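Local coordinates for metallo-beta-lactamase (Serratia marcescens, PDB 6K4X), which hydrolyses the beta-lactam ring of antibiotics using two zinc ions, as a subclass B3 metallo-beta-lactamase, and here binds a sulfanylbenzoic acid inhibitor, at residues A[27-32]-A[210-215]; A[7-12]-A[220-225]; A[169-174]-A[204-209]. All blocks are in the same frame, centred on the assembly; numbering follows the deposited sequence. Where two conformers were deposited one is given.

Contact 1 (A[27-32]-A[210-215]). With ZN (zinc ion), chain C; D0U (4-azanyl-2-sulfanyl-benzoic acid), chain E.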
# COMPACT_ATOMS: atom_id res chain seq x y z
N SER A 27 -4.02 -5.87 -0.93
CA SER A 27 -3.77 -5.74 0.47
C SER A 27 -4.47 -4.51 1.05
O SER A 27 -4.51 -3.45 0.46
CB SER A 27 -2.31 -5.62 0.74
OG SER A 27 -1.63 -6.80 0.34
N ALA A 28 -4.94 -4.68 2.29
CA ALA A 28 -5.28 -3.60 3.17
C ALA A 28 -4.93 -4.08 4.57
O ALA A 28 -5.06 -5.26 4.88
CB ALA A 28 -6.74 -3.18 3.06
N VAL A 29 -4.43 -3.16 5.40
CA VAL A 29 -3.97 -3.53 6.72
C VAL A 29 -4.63 -2.63 7.75
O VAL A 29 -4.66 -1.41 7.59
CB VAL A 29 -2.44 -3.48 6.81
CG1 VAL A 29 -1.95 -3.37 8.24
CG2 VAL A 29 -1.83 -4.68 6.13
N LEU A 30 -5.07 -3.24 8.85
CA LEU A 30 -5.47 -2.49 10.01
C LEU A 30 -4.39 -2.60 11.08
O LEU A 30 -4.03 -3.70 11.49
CB LEU A 30 -6.79 -3.03 10.54
CG LEU A 30 -7.43 -2.16 11.62
CD1 LEU A 30 -8.09 -0.94 11.01
CD2 LEU A 30 -8.42 -2.94 12.44
N LEU A 31 -3.91 -1.44 11.52
CA LEU A 31 -3.00 -1.35 12.63
C LEU A 31 -3.82 -0.87 13.82
O LEU A 31 -4.31 0.25 13.81
CB LEU A 31 -1.90 -0.36 12.29
CG LEU A 31 -0.79 -0.24 13.33
CD1 LEU A 31 -0.02 -1.54 13.49
CD2 LEU A 31 0.16 0.89 12.97
N SER A 32 -4.02 -1.75 14.81
CA SER A 32 -5.03 -1.51 15.83
C SER A 32 -4.41 -1.00 17.14
O SER A 32 -3.26 -1.28 17.47
CB SER A 32 -5.85 -2.74 16.10
OG SER A 32 -5.01 -3.82 16.49
N ILE A 210 8.89 -7.70 8.11
CA ILE A 210 7.65 -8.21 7.51
C ILE A 210 7.24 -7.22 6.44
O ILE A 210 6.90 -6.08 6.79
CB ILE A 210 6.54 -8.36 8.56
CG1 ILE A 210 6.94 -9.38 9.63
CG2 ILE A 210 5.21 -8.71 7.88
CD1 ILE A 210 6.02 -9.37 10.84
N ALA A 211 7.25 -7.64 5.18
CA ALA A 211 6.77 -6.79 4.09
C ALA A 211 5.40 -7.29 3.65
O ALA A 211 5.20 -8.48 3.41
CB ALA A 211 7.74 -6.77 2.94
N ILE A 212 4.46 -6.35 3.55
CA ILE A 212 3.15 -6.57 3.02
C ILE A 212 3.06 -5.72 1.76
O ILE A 212 3.06 -4.50 1.85
CB ILE A 212 2.05 -6.21 4.02
CG1 ILE A 212 2.20 -7.03 5.30
CG2 ILE A 212 0.69 -6.38 3.40
CD1 ILE A 212 1.70 -6.36 6.56
N ALA A 213 3.08 -6.35 0.59
CA ALA A 213 3.06 -5.61 -0.67
C ALA A 213 1.62 -5.26 -1.06
O ALA A 213 0.71 -6.05 -0.82
CB ALA A 213 3.72 -6.41 -1.76
N ALA A 214 1.44 -4.09 -1.67
CA ALA A 214 0.12 -3.62 -2.03
C ALA A 214 -0.63 -4.66 -2.88
O ALA A 214 -1.82 -4.91 -2.67
CB ALA A 214 0.23 -2.28 -2.73
N HIS A 215 0.05 -5.26 -3.85
CA HIS A 215 -0.38 -6.52 -4.45
C HIS A 215 0.23 -7.66 -3.65
O HIS A 215 1.44 -7.86 -3.68
CB HIS A 215 0.04 -6.61 -5.93
CG HIS A 215 -0.75 -5.69 -6.80
ND1 HIS A 215 -2.01 -6.02 -7.29
CD2 HIS A 215 -0.54 -4.41 -7.18
CE1 HIS A 215 -2.51 -5.00 -7.94
NE2 HIS A 215 -1.63 -3.99 -7.91
ZN ZN C . -2.10 -2.03 -8.22
O2 D0U E . 0.13 -1.69 -8.50
C7 D0U E . 0.74 -2.14 -9.49
O1 D0U E . 1.92 -2.58 -9.40
C3 D0U E . 0.11 -2.18 -10.84
C2 D0U E . 0.79 -2.95 -11.82
C4 D0U E . -1.09 -1.53 -11.16
S1 D0U E . -2.15 -0.65 -10.15
C5 D0U E . -1.54 -1.64 -12.50
C6 D0U E . -0.86 -2.38 -13.47
N1 D0U E . -1.36 -2.50 -14.76
C1 D0U E . 0.28 -3.04 -13.11
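S27 takes hold of two successive carbonyls at the end of strand 210-213. Its hydroxyl OG donates to A213 O at 2.7 Å, and its backbone N donates to A214 O at 3.0 Å, nearly straight at 167°. Both donors stand a little out of the plane of the carbonyl they meet. Chi1 of -63° sets OG anti to the carbonyl carbon and beside the backbone N, where it faces A213 O. Serine suits the place: the side chain is buried and short, and its one polar atom is satisfied by the carbonyl of A213, two residues before the metal ligand.

That ligand is H215, whose NE2 binds a zinc ion at 2.0 Å. D76 and H77 also bind this ion, and the inhibitor completes its shell through sulfur S1 at 2.4 Å and carboxylate O2 at 2.3 Å. O2 also lies at the edge of the imidazole, in its plane. The two bonds of S27 tether the carbonyls of A213 and A214, the residues leading into H215, consistent with a second-shell part in placing that ligand.

Away from the metal the contact turns apolar. I212 CG2 lies against S27 OG at 3.9 Å, and V29 CG2 meets I212 CD1, the two branched side chains crossing obliquely. Beta-branched residues fit here, filling the interior while favouring extended backbone. Strands 29-31 and 210-213 belong to different sheets of the alpha-beta/beta-alpha sandwich, so this packing joins the two; T18 of strand 18-20 touches both V29 and I212, while F172 of strand 166-173 touches S27 and V29.

Contact 2 (A[7-12]-A[220-225])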
# COMPACT_ATOMS: atom_id res chain seq x y z
N SER A 7 -12.47 -9.51 -4.11
CA SER A 7 -12.99 -10.76 -3.57
C SER A 7 -12.94 -10.77 -2.05
O SER A 7 -11.98 -10.30 -1.41
CB SER A 7 -12.23 -11.93 -4.10
OG SER A 7 -10.85 -11.85 -3.77
N PRO A 8 -13.95 -11.40 -1.41
CA PRO A 8 -13.86 -11.68 0.02
C PRO A 8 -12.57 -12.42 0.38
O PRO A 8 -12.01 -13.20 -0.42
CB PRO A 8 -15.09 -12.56 0.27
CG PRO A 8 -16.09 -12.02 -0.72
CD PRO A 8 -15.26 -11.77 -1.97
N GLN A 9 -12.12 -12.20 1.61
CA GLN A 9 -10.91 -12.81 2.15
C GLN A 9 -11.01 -12.75 3.67
O GLN A 9 -11.15 -11.68 4.24
CB GLN A 9 -9.66 -12.07 1.65
CG GLN A 9 -8.39 -12.46 2.39
CD GLN A 9 -7.99 -13.89 2.17
OE1 GLN A 9 -7.89 -14.35 1.02
NE2 GLN A 9 -7.73 -14.60 3.25
N GLN A 10 -11.01 -13.91 4.32
CA GLN A 10 -11.17 -13.93 5.76
C GLN A 10 -9.95 -13.22 6.34
O GLN A 10 -8.81 -13.56 6.02
CB GLN A 10 -11.24 -15.37 6.27
CG GLN A 10 -11.62 -15.46 7.75
CD GLN A 10 -13.06 -15.05 8.01
OE1 GLN A 10 -13.94 -15.27 7.16
NE2 GLN A 10 -13.30 -14.47 9.17
N PRO A 11 -10.13 -12.22 7.22
CA PRO A 11 -8.98 -11.46 7.73
C PRO A 11 -8.18 -12.28 8.74
O PRO A 11 -8.65 -13.27 9.28
CB PRO A 11 -9.62 -10.21 8.34
CG PRO A 11 -10.98 -10.72 8.78
CD PRO A 11 -11.41 -11.66 7.68
N PHE A 12 -6.94 -11.83 8.97
CA PHE A 12 -6.04 -12.58 9.81
C PHE A 12 -4.98 -11.65 10.36
O PHE A 12 -4.62 -10.63 9.77
CB PHE A 12 -5.38 -13.73 9.03
CG PHE A 12 -4.66 -13.36 7.75
CD1 PHE A 12 -5.37 -13.16 6.59
CD2 PHE A 12 -3.28 -13.20 7.71
CE1 PHE A 12 -4.73 -12.85 5.41
CE2 PHE A 12 -2.64 -12.88 6.53
CZ PHE A 12 -3.36 -12.68 5.38
N ASP A 220 4.55 -12.96 -1.92
CA ASP A 220 4.12 -14.34 -1.70
C ASP A 220 3.22 -14.47 -0.46
O ASP A 220 3.30 -15.47 0.25
CB ASP A 220 5.31 -15.29 -1.65
CG ASP A 220 6.19 -15.20 -2.89
OD1 ASP A 220 5.67 -14.96 -3.97
OD2 ASP A 220 7.41 -15.42 -2.73
N MET A 221 2.28 -13.55 -0.27
CA MET A 221 1.44 -13.57 0.94
C MET A 221 0.73 -14.91 1.12
O MET A 221 0.62 -15.38 2.25
CB MET A 221 0.40 -12.46 0.85
CG MET A 221 -0.60 -12.44 1.99
SD MET A 221 0.14 -12.05 3.60
CE MET A 221 0.38 -10.29 3.38
N TRP A 222 0.19 -15.47 0.05
CA TRP A 222 -0.69 -16.62 0.21
C TRP A 222 0.13 -17.89 0.47
O TRP A 222 -0.27 -18.72 1.27
CB TRP A 222 -1.63 -16.73 -0.98
CG TRP A 222 -2.30 -15.42 -1.20
CD1 TRP A 222 -2.23 -14.64 -2.32
CD2 TRP A 222 -3.05 -14.66 -0.23
NE1 TRP A 222 -2.88 -13.45 -2.11
CE2 TRP A 222 -3.38 -13.43 -0.84
CE3 TRP A 222 -3.46 -14.90 1.09
CZ2 TRP A 222 -4.13 -12.46 -0.17
CZ3 TRP A 222 -4.16 -13.92 1.76
CH2 TRP A 222 -4.50 -12.72 1.13
N THR A 223 1.28 -18.03 -0.17
CA THR A 223 2.22 -19.08 0.21
C THR A 223 2.64 -18.93 1.68
O THR A 223 2.72 -19.94 2.42
CB THR A 223 3.44 -19.08 -0.71
OG1 THR A 223 2.97 -19.31 -2.04
CG2 THR A 223 4.46 -20.13 -0.32
N ARG A 224 2.95 -17.70 2.10
CA ARG A 224 3.36 -17.47 3.49
C ARG A 224 2.22 -17.82 4.45
O ARG A 224 2.46 -18.39 5.52
CB ARG A 224 3.80 -16.02 3.69
CG ARG A 224 5.11 -15.70 2.99
CD ARG A 224 5.46 -14.23 3.19
NE ARG A 224 6.65 -13.83 2.47
CZ ARG A 224 7.89 -14.10 2.84
NH1 ARG A 224 8.11 -14.78 3.95
NH2 ARG A 224 8.91 -13.66 2.11
N GLN A 225 1.00 -17.43 4.13
CA GLN A 225 -0.11 -17.70 5.03
C GLN A 225 -0.27 -19.22 5.18
O GLN A 225 -0.56 -19.71 6.29
CB GLN A 225 -1.39 -17.03 4.53
CG GLN A 225 -2.55 -17.34 5.47
CD GLN A 225 -3.86 -16.87 4.92
OE1 GLN A 225 -4.16 -17.03 3.74
NE2 GLN A 225 -4.69 -16.38 5.82
O HOH W 1 -6.40 -17.07 2.16
O HOH W 2 -7.53 -16.03 6.40
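F12 points its phenyl ring at helix 221-231 and is met there by three side chains. Q225 NE2 sits over one face, displaced toward the rim and nearest CD1 at 3.4 Å, with the amide and ring planes 37° apart. At the ring's edge, in its plane, comes M221 SD, 4.0 Å from F12 CZ: a Met-aromatic contact of the edge type. W222 is the third, its CZ3 lying 3.8 Å from F12 CE1 as the two side chains cross at about a right angle. Chi1 of 54° puts F12 CG between the backbone N and the carbonyl carbon, and the ring starts from there toward the helix. The partners suit their places: the amide NE2 lies over the electron-rich face, and the sulfur at the rim, where the C-H groups carry partial positive charge.

Q9 meets W222 tip to tip, its amide within 23° of the indole plane and OE1 3.8 Å from CH2. Both ends of the Q9 amide have partners: NE2 donates to Q10 O at 3.1 Å, and OE1 is hydrogen-bonded to R3, which also makes a cation-pi contact with W222.

Two waters link the Q225 amide to the loop, one through the Q9 side chain and one through the Q10 carbonyl. The first accepts from Q9 NE2 and donates to Q225 OE1 at 2.7 Å; the other accepts from Q225 NE2 and donates to Q10 O at 2.8 Å. Both ends of the Q225 amide are thus engaged, which should limit its rotation above the phenyl ring.

This is surface packing, fastening the N-terminal segment to the first turn of the helix. Y20 of strand 18-20 touches Q9, F12, M221 and W222, while P11 leans on helix 47-57.

Contact 3 (A[169-174]-A[204-209]); sequences DVVFAD and EKLSCD
D209 OD2 receives the backbone N-H of D169 at 2.8 Å, almost straight at 175° and through the lone pair directed away from the other carboxylate oxygen. The bond lies in a beta-alpha-beta unit, where strand 166-173 leads through helix 190-205 to the parallel strand 210-213, and segment 204-209 is the return from helix to strand. D209 stands immediately before that second strand. Chi1 of -64° sets its CG beside its backbone N, on the side of D169, and that N returns a weak bond to D169 O at 2.9 Å. Aspartate suits this position, being short enough for its carboxylate to stand in for a main-chain acceptor before the regular strand pairing begins.

D169 also brings a carboxylate close to this one: OD2 of D169 and OD2 of D209 are 3.9 Å apart, the planes of the two groups nearly parallel, 16° apart. A water donates to D169 OD2 at 2.9 Å and more weakly to D209 OD2, which would ease the proximity of the charges. The repulsion that remains may raise the proton affinity of one of the acids, while the N-H of D169 would favour the charged form of D209. D169 OD2 also lies against CB of the exposed S207, 3.4 Å away.

Inward, V171 forms the apolar half, its two short branches suiting a buried strand position that faces the loop. CG2 comes up to S207 O (3.5 Å) and C208 CA. The cysteine is linked by disulfide to C242 of helix 241-260, which also touches V171, so the return loop is anchored covalently as well as packed. In this apolar layer, V171 CG1 meets L206 CD1 at 3.9 Å.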
# COMPACT_ATOMS: atom_id res chain seq x y z
N ASP A 169 9.78 -4.90 12.50
CA ASP A 169 9.56 -3.80 11.59
C ASP A 169 8.69 -4.27 10.43
O ASP A 169 9.06 -5.21 9.71
CB ASP A 169 10.89 -3.27 11.07
CG ASP A 169 11.71 -2.66 12.18
OD1 ASP A 169 11.11 -2.12 13.15
OD2 ASP A 169 12.93 -2.80 12.12
N VAL A 170 7.55 -3.61 10.28
CA VAL A 170 6.57 -3.93 9.25
C VAL A 170 6.58 -2.84 8.19
O VAL A 170 6.66 -1.66 8.50
CB VAL A 170 5.17 -4.05 9.87
CG1 VAL A 170 4.15 -4.48 8.84
CG2 VAL A 170 5.16 -4.99 11.06
N VAL A 171 6.54 -3.26 6.93
CA VAL A 171 6.55 -2.36 5.78
C VAL A 171 5.34 -2.69 4.91
O VAL A 171 5.19 -3.84 4.50
CB VAL A 171 7.85 -2.52 4.97
CG1 VAL A 171 7.82 -1.63 3.74
CG2 VAL A 171 9.09 -2.28 5.82
N PHE A 172 4.49 -1.69 4.64
CA PHE A 172 3.44 -1.81 3.64
C PHE A 172 3.99 -1.18 2.38
O PHE A 172 4.13 0.04 2.27
CB PHE A 172 2.14 -1.17 4.13
CG PHE A 172 0.92 -1.56 3.34
CD1 PHE A 172 0.79 -1.20 2.01
CD2 PHE A 172 -0.08 -2.30 3.92
CE1 PHE A 172 -0.34 -1.56 1.29
CE2 PHE A 172 -1.21 -2.64 3.20
CZ PHE A 172 -1.34 -2.26 1.89
N ALA A 173 4.42 -2.04 1.46
CA ALA A 173 5.23 -1.61 0.32
C ALA A 173 4.34 -1.17 -0.84
O ALA A 173 3.54 -1.96 -1.36
CB ALA A 173 6.15 -2.74 -0.08
N ASP A 174 4.49 0.09 -1.24
CA ASP A 174 3.84 0.57 -2.44
C ASP A 174 4.39 -0.18 -3.65
O ASP A 174 5.49 -0.77 -3.62
CB ASP A 174 4.05 2.06 -2.61
CG ASP A 174 3.16 2.69 -3.66
OD1 ASP A 174 2.15 2.08 -3.99
OD2 ASP A 174 3.49 3.83 -4.07
N GLU A 204 15.09 -0.85 -0.76
CA GLU A 204 16.08 -1.89 -0.44
C GLU A 204 16.93 -1.49 0.78
O GLU A 204 17.71 -2.33 1.26
CB GLU A 204 16.90 -2.30 -1.68
CG GLU A 204 17.89 -1.27 -2.14
CD GLU A 204 18.33 -1.42 -3.60
OE1 GLU A 204 17.96 -2.42 -4.26
OE2 GLU A 204 19.09 -0.56 -4.05
N LYS A 205 16.81 -0.27 1.29
CA LYS A 205 17.49 0.14 2.53
C LYS A 205 16.57 0.11 3.76
O LYS A 205 17.06 0.27 4.88
CB LYS A 205 18.05 1.55 2.36
CG LYS A 205 19.23 1.67 1.41
CD LYS A 205 19.63 3.11 1.21
CE LYS A 205 20.60 3.32 0.07
NZ LYS A 205 21.88 2.63 0.33
N LEU A 206 15.26 -0.07 3.59
CA LEU A 206 14.34 -0.04 4.74
C LEU A 206 14.67 -1.16 5.72
O LEU A 206 14.93 -2.28 5.34
CB LEU A 206 12.89 -0.22 4.28
CG LEU A 206 12.28 0.95 3.53
CD1 LEU A 206 10.92 0.59 2.97
CD2 LEU A 206 12.17 2.19 4.39
N SER A 207 14.54 -0.86 7.01
CA SER A 207 14.39 -1.88 8.05
C SER A 207 13.09 -2.64 7.77
O SER A 207 12.02 -2.05 7.75
CB SER A 207 14.36 -1.23 9.42
OG SER A 207 15.55 -0.48 9.66
N CYS A 208 13.16 -3.96 7.55
CA CYS A 208 12.04 -4.65 6.90
C CYS A 208 11.92 -6.12 7.32
O CYS A 208 12.20 -7.00 6.48
CB CYS A 208 12.26 -4.60 5.39
SG CYS A 208 11.01 -5.41 4.35
N ASP A 209 11.37 -6.41 8.50
CA ASP A 209 11.19 -7.78 8.93
C ASP A 209 10.00 -8.43 8.23
O ASP A 209 10.08 -9.61 7.88
CB ASP A 209 10.99 -7.87 10.44
CG ASP A 209 12.20 -7.41 11.22
OD1 ASP A 209 13.30 -7.94 10.93
OD2 ASP A 209 12.05 -6.55 12.08
O HOH W 3 14.51 -5.02 11.19

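Contact 1 is the buried one, close to the centre of the chain; contact 3 is partly buried and contact 2 lies at the surface. Their chemistry follows: serine-to-carbonyl bonds and branched aliphatics inside, an acid pair with one water at the crossover, and water-bridged amides around aromatic rings outside. Contacts 1 and 3 share the sheet in which strands 166-173 and 210-213 run side by side, with probable hydrogen bonds from I212 N to V171 O and from A173 N to I212 O. Contact 2 joins contact 1 through packing of M221 CE on I212 CG2, but does not touch contact 3. Only contact 1 includes a zinc ligand.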